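Local coordinates for protein beta-galactosidase (Geobacillus stearothermophilus, PDB 4OIF) that probably hydrolyses terminal non-reducing beta-D-galactose residues from beta-D-galactosides, as a zinc-containing, trimeric member of glycoside hydrolase family 42, at residues P2-T10 with R633-V641; V413-N422 with Y438-F449. All coordinates share one frame; numbering follows the deposited sequence.

Contact 1: P2-T10 with R633-V641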
loop_
_atom_site.group_PDB
_atom_site.type_symbol
_atom_site.label_atom_id
_atom_site.label_comp_id
_atom_site.label_asym_id
_atom_site.label_seq_id
_atom_site.Cartn_x
_atom_site.Cartn_y
_atom_site.Cartn_z
ATOM N N PRO A 2 9.590 -28.321 47.408
ATOM C CA PRO A 2 8.387 -27.839 46.720
ATOM C C PRO A 2 8.030 -26.411 47.125
ATOM O O PRO A 2 7.773 -25.560 46.273
ATOM C CB PRO A 2 7.310 -28.822 47.179
ATOM C CG PRO A 2 8.060 -30.088 47.434
ATOM C CD PRO A 2 9.405 -29.671 47.973
ATOM N N LYS A 3 8.036 -26.177 48.434
ATOM C CA LYS A 3 7.655 -24.907 49.057
ATOM C C LYS A 3 8.447 -23.714 48.488
ATOM O O LYS A 3 9.499 -23.369 49.036
ATOM C CB LYS A 3 7.874 -24.977 50.578
ATOM C CG LYS A 3 7.530 -26.311 51.245
ATOM C CD LYS A 3 8.635 -27.367 51.097
ATOM C CE LYS A 3 8.120 -28.764 51.426
ATOM N NZ LYS A 3 9.175 -29.807 51.278
ATOM N N TYR A 4 7.949 -23.099 47.406
ATOM C CA TYR A 4 8.635 -21.983 46.733
ATOM C C TYR A 4 10.099 -22.297 46.419
ATOM O O TYR A 4 10.941 -21.397 46.431
ATOM C CB TYR A 4 8.614 -20.701 47.586
ATOM C CG TYR A 4 7.271 -20.049 47.843
ATOM C CD1 TYR A 4 6.393 -19.747 46.806
ATOM C CD2 TYR A 4 6.891 -19.723 49.138
ATOM C CE1 TYR A 4 5.165 -19.138 47.062
ATOM C CE2 TYR A 4 5.680 -19.115 49.403
ATOM C CZ TYR A 4 4.820 -18.825 48.368
ATOM O OH TYR A 4 3.618 -18.222 48.667
ATOM N N GLU A 5 10.424 -23.557 46.165
ATOM C CA GLU A 5 11.831 -23.900 46.054
ATOM C C GLU A 5 12.404 -23.323 44.768
ATOM O O GLU A 5 11.713 -23.226 43.757
ATOM C CB GLU A 5 12.043 -25.414 46.122
ATOM C CG GLU A 5 13.131 -25.818 47.125
ATOM C CD GLU A 5 14.496 -25.211 46.801
ATOM O OE1 GLU A 5 15.055 -25.519 45.724
ATOM O OE2 GLU A 5 15.001 -24.406 47.614
ATOM N N ARG A 6 13.664 -22.910 44.824
ATOM C CA ARG A 6 14.336 -22.381 43.648
ATOM C C ARG A 6 14.531 -23.468 42.604
ATOM O O ARG A 6 14.740 -24.637 42.929
ATOM C CB ARG A 6 15.686 -21.765 44.018
ATOM C CG ARG A 6 15.584 -20.480 44.818
ATOM C CD ARG A 6 16.964 -20.034 45.239
ATOM N NE ARG A 6 16.959 -18.704 45.843
ATOM C CZ ARG A 6 16.746 -18.459 47.134
ATOM N NH1 ARG A 6 16.503 -19.458 47.978
ATOM N NH2 ARG A 6 16.770 -17.207 47.578
ATOM N N THR A 7 14.439 -23.078 41.343
ATOM C CA THR A 7 14.722 -23.987 40.248
ATOM C C THR A 7 15.668 -23.284 39.278
ATOM O O THR A 7 15.263 -22.386 38.539
ATOM C CB THR A 7 13.430 -24.431 39.537
ATOM O OG1 THR A 7 12.791 -23.293 38.963
ATOM C CG2 THR A 7 12.466 -25.092 40.526
ATOM N N TYR A 8 16.935 -23.681 39.302
ATOM C CA TYR A 8 17.963 -23.020 38.499
ATOM C C TYR A 8 17.974 -23.520 37.057
ATOM O O TYR A 8 17.930 -24.726 36.806
ATOM C CB TYR A 8 19.337 -23.224 39.136
ATOM C CG TYR A 8 19.484 -22.600 40.511
ATOM C CD1 TYR A 8 20.091 -21.356 40.672
ATOM C CD2 TYR A 8 19.026 -23.257 41.647
ATOM C CE1 TYR A 8 20.236 -20.786 41.925
ATOM C CE2 TYR A 8 19.164 -22.691 42.907
ATOM C CZ TYR A 8 19.769 -21.457 43.039
ATOM O OH TYR A 8 19.909 -20.893 44.286
ATOM N N THR A 9 18.036 -22.594 36.106
ATOM C CA THR A 9 17.967 -22.979 34.700
ATOM C C THR A 9 19.364 -23.179 34.117
ATOM O O THR A 9 19.526 -23.879 33.118
ATOM C CB THR A 9 17.178 -21.939 33.852
ATOM O OG1 THR A 9 17.763 -20.636 33.993
ATOM C CG2 THR A 9 15.709 -21.890 34.283
ATOM N N THR A 10 20.370 -22.565 34.738
ATOM C CA THR A 10 21.762 -22.794 34.351
ATOM C C THR A 10 22.617 -23.034 35.577
ATOM O O THR A 10 22.133 -22.971 36.709
ATOM C CB THR A 10 22.385 -21.612 33.566
ATOM O OG1 THR A 10 22.968 -20.678 34.483
ATOM C CG2 THR A 10 21.355 -20.910 32.737
ATOM N N ARG A 633 8.910 -11.930 43.034
ATOM C CA ARG A 633 9.343 -13.315 42.929
ATOM C C ARG A 633 9.489 -13.879 44.329
ATOM O O ARG A 633 9.788 -13.159 45.264
ATOM C CB ARG A 633 10.640 -13.416 42.140
ATOM C CG ARG A 633 10.418 -13.041 40.684
ATOM C CD ARG A 633 11.670 -13.060 39.890
ATOM N NE ARG A 633 12.203 -14.405 39.743
ATOM C CZ ARG A 633 13.249 -14.684 38.981
ATOM N NH1 ARG A 633 13.842 -13.698 38.316
ATOM N NH2 ARG A 633 13.698 -15.931 38.888
ATOM N N GLN A 634 9.243 -15.168 44.483
ATOM C CA GLN A 634 9.146 -15.732 45.812
ATOM C C GLN A 634 10.170 -16.824 46.037
ATOM O O GLN A 634 10.255 -17.780 45.269
ATOM C CB GLN A 634 7.732 -16.265 46.045
ATOM C CG GLN A 634 6.658 -15.274 45.642
ATOM C CD GLN A 634 5.302 -15.586 46.243
ATOM O OE1 GLN A 634 4.466 -16.236 45.621
ATOM N NE2 GLN A 634 5.076 -15.112 47.458
ATOM N N ALA A 635 10.958 -16.659 47.095
ATOM C CA ALA A 635 11.924 -17.661 47.532
ATOM C C ALA A 635 11.339 -18.430 48.724
ATOM O O ALA A 635 10.316 -18.022 49.274
ATOM C CB ALA A 635 13.241 -16.994 47.897
ATOM N N PRO A 636 11.961 -19.557 49.115
ATOM C CA PRO A 636 11.427 -20.252 50.293
ATOM C C PRO A 636 11.419 -19.354 51.525
ATOM O O PRO A 636 10.421 -19.275 52.239
ATOM C CB PRO A 636 12.397 -21.420 50.481
ATOM C CG PRO A 636 12.996 -21.646 49.140
ATOM C CD PRO A 636 13.084 -20.293 48.502
ATOM N N GLU A 637 12.531 -18.659 51.737
ATOM C CA GLU A 637 12.725 -17.829 52.912
ATOM C C GLU A 637 12.168 -16.406 52.794
ATOM O O GLU A 637 11.948 -15.756 53.815
ATOM C CB GLU A 637 14.219 -17.755 53.244
ATOM C CG GLU A 637 15.065 -16.950 52.255
ATOM C CD GLU A 637 15.455 -17.733 51.001
ATOM O OE1 GLU A 637 14.872 -18.805 50.750
ATOM O OE2 GLU A 637 16.356 -17.271 50.266
ATOM N N CYS A 638 11.945 -15.912 51.576
ATOM C CA CYS A 638 11.508 -14.523 51.434
ATOM C C CYS A 638 10.884 -14.129 50.100
ATOM O O CYS A 638 11.013 -14.814 49.086
ATOM C CB CYS A 638 12.685 -13.585 51.698
ATOM S SG CYS A 638 13.923 -13.640 50.421
ATOM N N ASP A 639 10.204 -12.992 50.129
ATOM C CA ASP A 639 9.666 -12.386 48.930
ATOM C C ASP A 639 10.629 -11.309 48.417
ATOM O O ASP A 639 11.219 -10.566 49.197
ATOM C CB ASP A 639 8.275 -11.798 49.206
ATOM C CG ASP A 639 7.200 -12.875 49.377
ATOM O OD1 ASP A 639 7.287 -13.943 48.726
ATOM O OD2 ASP A 639 6.256 -12.639 50.162
ATOM N N TYR A 640 10.815 -11.265 47.102
ATOM C CA TYR A 640 11.532 -10.180 46.441
ATOM C C TYR A 640 10.542 -9.372 45.632
ATOM O O TYR A 640 9.927 -9.873 44.705
ATOM C CB TYR A 640 12.636 -10.695 45.526
ATOM C CG TYR A 640 13.727 -11.460 46.217
ATOM C CD1 TYR A 640 13.811 -12.845 46.099
ATOM C CD2 TYR A 640 14.683 -10.804 46.980
ATOM C CE1 TYR A 640 14.819 -13.552 46.727
ATOM C CE2 TYR A 640 15.695 -11.504 47.605
ATOM C CZ TYR A 640 15.759 -12.875 47.477
ATOM O OH TYR A 640 16.766 -13.580 48.097
ATOM N N VAL A 641 10.406 -8.109 45.985
ATOM C CA VAL A 641 9.364 -7.283 45.437
ATOM C C VAL A 641 9.957 -6.104 44.684
ATOM O O VAL A 641 10.834 -5.416 45.172
ATOM C CB VAL A 641 8.435 -6.812 46.562
ATOM C CG1 VAL A 641 7.272 -6.011 45.998
ATOM C CG2 VAL A 641 7.928 -8.029 47.351
HETATM O O HOH W 1 11.340 -19.925 44.259
#
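Arg6 reaches the turn at 635-638 end-on and grips the carboxylate of Glu637 with both terminal nitrogens. The stronger half of this salt bridge runs from Arg6 NH2 to Glu637 OE2 at 2.7 Å, with the oxygen in the guanidinium plane; the other runs from NH1 to OE1 at 3.3 Å and is tilted from it. The guanidinium and carboxylate planes are 36° apart. The arginine chain, extended from CG to NE, delivers the guanidinium to the turn, while Glu637 starts with CG between its backbone N and carbonyl carbon (chi1 70°) and bends at chi2 to meet it. Ala635 CB lies over one guanidinium face, 3.5 Å from NH2, and Tyr640 OH stands at the edge. Gly403 O is a second acceptor for NH2, so this nitrogen is shared between the carboxylate and a backbone carbonyl.

On the other flank, the Tyr4 ring takes Gln634 CB over one face, a CH-pi contact 4.1 Å from CB to the ring centroid. The amide is turned 50° from the ring, and Gln634 OE1 comes to 3.3 Å from Tyr4 CE1. The rotation of the Gln634 amide is fixed by a nearly straight bond from Gln634 NE2 to Asp639 OD1 (2.8 Å), a carboxylate that also pairs with Arg686. Between these two flanks the backbone carbonyl of Tyr4 meets the proline ring, its O 3.2 Å from Pro636 CD, and a water lies within hydrogen-bonding distance of both Tyr4 O and Gln634 O. The N-terminal segment thus lies as an irregular strap across the hairpin of strands 628-634 and 638-645, whose Pro636-Glu637 corner has the backbone angles of a type I turn, joining the start of the chain to the antiparallel sheet of the C-terminal domain.

Contact 2: V413-N422 with Y438-F449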
loop_
_atom_site.group_PDB
_atom_site.type_symbol
_atom_site.label_atom_id
_atom_site.label_comp_id
_atom_site.label_asym_id
_atom_site.label_seq_id
_atom_site.Cartn_x
_atom_site.Cartn_y
_atom_site.Cartn_z
ATOM N N VAL A 413 -4.074 -16.713 38.989
ATOM C CA VAL A 413 -4.831 -16.256 37.837
ATOM C C VAL A 413 -4.111 -16.636 36.559
ATOM O O VAL A 413 -2.904 -16.417 36.409
ATOM C CB VAL A 413 -5.064 -14.726 37.859
ATOM C CG1 VAL A 413 -5.942 -14.309 36.700
ATOM C CG2 VAL A 413 -5.709 -14.315 39.169
ATOM N N ALA A 414 -4.872 -17.217 35.640
ATOM C CA ALA A 414 -4.336 -17.629 34.365
ATOM C C ALA A 414 -5.133 -16.999 33.230
ATOM O O ALA A 414 -6.350 -16.892 33.315
ATOM C CB ALA A 414 -4.345 -19.147 34.257
ATOM N N ILE A 415 -4.429 -16.567 32.184
ATOM C CA ILE A 415 -5.047 -16.183 30.918
ATOM C C ILE A 415 -4.657 -17.200 29.826
ATOM O O ILE A 415 -3.484 -17.427 29.562
ATOM C CB ILE A 415 -4.625 -14.772 30.489
ATOM C CG1 ILE A 415 -5.084 -13.744 31.519
ATOM C CG2 ILE A 415 -5.162 -14.451 29.088
ATOM C CD1 ILE A 415 -4.747 -12.301 31.147
ATOM N N LEU A 416 -5.642 -17.826 29.205
ATOM C CA LEU A 416 -5.378 -18.857 28.222
ATOM C C LEU A 416 -5.197 -18.246 26.830
ATOM O O LEU A 416 -6.043 -17.494 26.345
ATOM C CB LEU A 416 -6.508 -19.891 28.232
ATOM C CG LEU A 416 -6.513 -21.013 27.194
ATOM C CD1 LEU A 416 -5.296 -21.874 27.316
ATOM C CD2 LEU A 416 -7.783 -21.853 27.344
ATOM N N TYR A 417 -4.059 -18.561 26.222
ATOM C CA TYR A 417 -3.715 -18.140 24.879
ATOM C C TYR A 417 -3.460 -19.382 24.021
ATOM O O TYR A 417 -2.941 -20.379 24.516
ATOM C CB TYR A 417 -2.482 -17.244 24.907
ATOM C CG TYR A 417 -1.928 -16.912 23.544
ATOM C CD1 TYR A 417 -2.571 -15.993 22.726
ATOM C CD2 TYR A 417 -0.753 -17.500 23.080
ATOM C CE1 TYR A 417 -2.065 -15.664 21.481
ATOM C CE2 TYR A 417 -0.242 -17.183 21.828
ATOM C CZ TYR A 417 -0.908 -16.256 21.032
ATOM O OH TYR A 417 -0.443 -15.914 19.780
ATOM N N ASP A 418 -3.831 -19.325 22.745
ATOM C CA ASP A 418 -3.623 -20.454 21.842
ATOM C C ASP A 418 -3.163 -19.967 20.457
ATOM O O ASP A 418 -3.851 -19.175 19.795
ATOM C CB ASP A 418 -4.905 -21.285 21.737
ATOM C CG ASP A 418 -4.697 -22.602 21.020
ATOM O OD1 ASP A 418 -4.183 -23.545 21.643
ATOM O OD2 ASP A 418 -5.065 -22.706 19.836
ATOM N N TRP A 419 -1.986 -20.438 20.044
ATOM C CA TRP A 419 -1.363 -20.060 18.770
ATOM C C TRP A 419 -2.210 -20.487 17.582
ATOM O O TRP A 419 -2.404 -19.725 16.633
ATOM C CB TRP A 419 0.043 -20.673 18.648
ATOM C CG TRP A 419 1.191 -19.752 19.060
ATOM C CD1 TRP A 419 1.895 -18.906 18.244
ATOM C CD2 TRP A 419 1.772 -19.614 20.371
ATOM N NE1 TRP A 419 2.861 -18.248 18.963
ATOM C CE2 TRP A 419 2.815 -18.666 20.268
ATOM C CE3 TRP A 419 1.516 -20.207 21.616
ATOM C CZ2 TRP A 419 3.595 -18.282 21.371
ATOM C CZ3 TRP A 419 2.296 -19.828 22.713
ATOM C CH2 TRP A 419 3.323 -18.876 22.581
ATOM N N GLU A 420 -2.702 -21.717 17.627
ATOM C CA GLU A 420 -3.495 -22.220 16.526
ATOM C C GLU A 420 -4.797 -21.419 16.417
ATOM O O GLU A 420 -5.241 -21.101 15.320
ATOM C CB GLU A 420 -3.741 -23.726 16.689
ATOM C CG GLU A 420 -2.478 -24.554 16.382
ATOM C CD GLU A 420 -2.622 -26.063 16.619
ATOM O OE1 GLU A 420 -3.611 -26.516 17.235
ATOM O OE2 GLU A 420 -1.722 -26.801 16.177
ATOM N N ASN A 421 -5.382 -21.064 17.556
ATOM C CA ASN A 421 -6.542 -20.180 17.580
ATOM C C ASN A 421 -6.247 -18.817 16.949
ATOM O O ASN A 421 -7.055 -18.287 16.191
ATOM C CB ASN A 421 -7.039 -19.995 19.015
ATOM C CG ASN A 421 -8.245 -19.082 19.098
ATOM O OD1 ASN A 421 -9.285 -19.350 18.496
ATOM N ND2 ASN A 421 -8.120 -18.007 19.865
ATOM N N ASN A 422 -5.090 -18.254 17.269
ATOM C CA ASN A 422 -4.648 -17.017 16.647
ATOM C C ASN A 422 -4.588 -17.155 15.114
ATOM O O ASN A 422 -5.158 -16.345 14.375
ATOM C CB ASN A 422 -3.280 -16.617 17.216
ATOM C CG ASN A 422 -3.038 -15.120 17.171
ATOM O OD1 ASN A 422 -3.670 -14.399 16.405
ATOM N ND2 ASN A 422 -2.104 -14.648 17.984
ATOM N N TYR A 438 -6.886 -10.381 18.647
ATOM C CA TYR A 438 -6.958 -11.425 19.669
ATOM C C TYR A 438 -5.942 -11.220 20.816
ATOM O O TYR A 438 -6.349 -11.069 21.987
ATOM C CB TYR A 438 -6.799 -12.805 18.982
ATOM C CG TYR A 438 -6.600 -14.002 19.900
ATOM C CD1 TYR A 438 -7.561 -14.347 20.847
ATOM C CD2 TYR A 438 -5.468 -14.798 19.799
ATOM C CE1 TYR A 438 -7.390 -15.432 21.674
ATOM C CE2 TYR A 438 -5.291 -15.890 20.624
ATOM C CZ TYR A 438 -6.255 -16.201 21.562
ATOM O OH TYR A 438 -6.097 -17.284 22.396
ATOM N N PRO A 439 -4.630 -11.182 20.499
ATOM C CA PRO A 439 -3.663 -10.997 21.585
ATOM C C PRO A 439 -3.867 -9.689 22.355
ATOM O O PRO A 439 -3.801 -9.680 23.601
ATOM C CB PRO A 439 -2.313 -11.001 20.854
ATOM C CG PRO A 439 -2.636 -10.648 19.452
ATOM C CD PRO A 439 -3.952 -11.273 19.192
ATOM N N GLN A 440 -4.135 -8.611 21.625
ATOM C CA GLN A 440 -4.455 -7.326 22.241
ATOM C C GLN A 440 -5.615 -7.447 23.230
ATOM O O GLN A 440 -5.565 -6.899 24.341
ATOM C CB GLN A 440 -4.789 -6.284 21.170
ATOM C CG GLN A 440 -3.613 -5.899 20.263
ATOM C CD GLN A 440 -3.543 -6.723 18.984
ATOM O OE1 GLN A 440 -4.124 -7.808 18.886
ATOM N NE2 GLN A 440 -2.836 -6.202 17.990
ATOM N N THR A 441 -6.653 -8.168 22.819
ATOM C CA THR A 441 -7.830 -8.398 23.654
ATOM C C THR A 441 -7.419 -9.088 24.954
ATOM O O THR A 441 -7.795 -8.665 26.079
ATOM C CB THR A 441 -8.893 -9.247 22.899
ATOM O OG1 THR A 441 -9.323 -8.541 21.728
ATOM C CG2 THR A 441 -10.105 -9.531 23.774
ATOM N N LEU A 442 -6.625 -10.145 24.805
ATOM C CA LEU A 442 -6.067 -10.773 26.000
ATOM C C LEU A 442 -5.396 -9.736 26.914
ATOM O O LEU A 442 -5.664 -9.709 28.122
ATOM C CB LEU A 442 -5.081 -11.859 25.633
ATOM C CG LEU A 442 -5.725 -13.224 25.476
ATOM C CD1 LEU A 442 -6.733 -13.216 24.340
ATOM C CD2 LEU A 442 -4.631 -14.246 25.231
ATOM N N VAL A 443 -4.563 -8.864 26.338
ATOM C CA VAL A 443 -3.929 -7.813 27.138
ATOM C C VAL A 443 -4.975 -6.918 27.846
ATOM O O VAL A 443 -4.767 -6.470 28.980
ATOM C CB VAL A 443 -2.985 -6.956 26.273
ATOM C CG1 VAL A 443 -2.361 -5.851 27.089
ATOM C CG2 VAL A 443 -1.907 -7.818 25.683
ATOM N N GLN A 444 -6.106 -6.683 27.188
ATOM C CA GLN A 444 -7.198 -5.938 27.819
ATOM C C GLN A 444 -7.692 -6.660 29.060
ATOM O O GLN A 444 -8.061 -6.028 30.057
ATOM C CB GLN A 444 -8.374 -5.724 26.864
ATOM C CG GLN A 444 -8.088 -4.748 25.759
ATOM C CD GLN A 444 -7.048 -3.739 26.181
ATOM O OE1 GLN A 444 -7.304 -2.883 27.039
ATOM N NE2 GLN A 444 -5.852 -3.839 25.593
ATOM N N HIS A 445 -7.711 -7.987 29.012
ATOM C CA HIS A 445 -8.192 -8.693 30.198
ATOM C C HIS A 445 -7.116 -8.805 31.287
ATOM O O HIS A 445 -7.416 -8.882 32.478
ATOM C CB HIS A 445 -8.752 -10.045 29.783
ATOM C CG HIS A 445 -10.049 -9.921 29.046
ATOM N ND1 HIS A 445 -11.264 -10.228 29.619
ATOM C CD2 HIS A 445 -10.325 -9.436 27.810
ATOM C CE1 HIS A 445 -12.229 -9.981 28.751
ATOM N NE2 HIS A 445 -11.686 -9.499 27.647
ATOM N N TYR A 446 -5.865 -8.752 30.867
ATOM C CA TYR A 446 -4.735 -8.688 31.775
ATOM C C TYR A 446 -4.711 -7.372 32.553
ATOM O O TYR A 446 -4.333 -7.341 33.728
ATOM C CB TYR A 446 -3.465 -8.860 30.950
ATOM C CG TYR A 446 -2.124 -8.841 31.647
ATOM C CD1 TYR A 446 -1.655 -9.961 32.315
ATOM C CD2 TYR A 446 -1.277 -7.741 31.531
ATOM C CE1 TYR A 446 -0.399 -9.972 32.902
ATOM C CE2 TYR A 446 -0.012 -7.740 32.107
ATOM C CZ TYR A 446 0.425 -8.865 32.794
ATOM O OH TYR A 446 1.685 -8.880 33.379
ATOM N N ARG A 447 -5.120 -6.291 31.885
ATOM C CA ARG A 447 -4.955 -4.936 32.412
ATOM C C ARG A 447 -5.353 -4.737 33.895
ATOM O O ARG A 447 -4.559 -4.213 34.665
ATOM C CB ARG A 447 -5.719 -3.925 31.541
ATOM C CG ARG A 447 -5.653 -2.500 32.094
ATOM C CD ARG A 447 -6.629 -1.571 31.411
ATOM N NE ARG A 447 -6.348 -1.479 29.985
ATOM C CZ ARG A 447 -5.374 -0.731 29.474
ATOM N NH1 ARG A 447 -4.600 -0.010 30.278
ATOM N NH2 ARG A 447 -5.174 -0.698 28.162
ATOM N N PRO A 448 -6.568 -5.152 34.302
ATOM C CA PRO A 448 -6.914 -4.908 35.711
ATOM C C PRO A 448 -6.008 -5.637 36.697
ATOM O O PRO A 448 -5.770 -5.130 37.787
ATOM C CB PRO A 448 -8.357 -5.432 35.819
ATOM C CG PRO A 448 -8.878 -5.405 34.436
ATOM C CD PRO A 448 -7.696 -5.752 33.568
ATOM N N PHE A 449 -5.495 -6.801 36.320
ATOM C CA PHE A 449 -4.631 -7.573 37.217
ATOM C C PHE A 449 -3.253 -6.925 37.317
ATOM O O PHE A 449 -2.664 -6.859 38.395
ATOM C CB PHE A 449 -4.557 -9.029 36.742
ATOM C CG PHE A 449 -5.889 -9.727 36.815
ATOM C CD1 PHE A 449 -6.265 -10.413 37.961
ATOM C CD2 PHE A 449 -6.803 -9.620 35.772
ATOM C CE1 PHE A 449 -7.509 -11.015 38.056
ATOM C CE2 PHE A 449 -8.050 -10.220 35.853
ATOM C CZ PHE A 449 -8.404 -10.920 36.997
HETATM O O HOH W 2 -7.973 -17.356 24.322
#
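Tyr438, the first residue of the segment 438-449, fills the tight end of this contact. Asn421 sets its ND2 over one ring face, 3.1 Å from Tyr438 CZ, with the amide almost perpendicular to the ring (86°); bonds to Met475 O and Leu478 N hold that amide. Asn422 comes in at the ring edge, while the Tyr417 ring meets the Tyr438 ring rim to rim, CE1 to Tyr438 CE2 at 3.3 Å, their planes 18° apart. Asn422 ND2 also donates to Tyr417 OH at 2.8 Å, which connects the residue to both tyrosines. The phenol oxygen of Tyr438 accepts from Asp418 N (3.1 Å) and donates to a water that in turn donates to Leu416 O, so this hydroxyl, on a buried residue, has both a donor and an acceptor partner.

Farther along, the packing is apolar and more relaxed. Ile415 lays CG2 against Leu442 CG (3.9 Å), and its CD1, carried to the helix by an extended chi2 of -178°, rests on Tyr446 CB at 3.7 Å. At the far end Val413 CG1 sits over the Phe449 ring. Partly exposed Gln440, Gln444 and Arg447 lie on the side of the helix turned from the strand, where Arg447 pairs with Asp298 and Asp600. Strand 413-416 and helix 438-449 run nearly antiparallel, their axes 9.7 Å apart, and strand 456-459 follows parallel beside the first: a beta-alpha-beta crossover of the trimerisation domain.

In the fold
From the N terminus, segment 2-10 leads into strand 16-21 of the TIM barrel and is met by the hairpin of 633-641 only after 622 intervening residues, so contact 1 closes nearly the whole chain into one loop. Contact 2 is nested inside it and spans a mere 15 residues between its segments, within the trimerisation domain. The two do not touch: their centres are 26 Å apart and their nearest atoms about 11 Å. The chain just ahead of strand 413-416 links them, since Gly403 and Gly406 bond to segment 2-10 and Asn408 to both segments of contact 1. Contact 1 thus ties the N-terminal segment to the C-terminal domain, and contact 2 packs a helix on a strand at the start of the trimerisation domain.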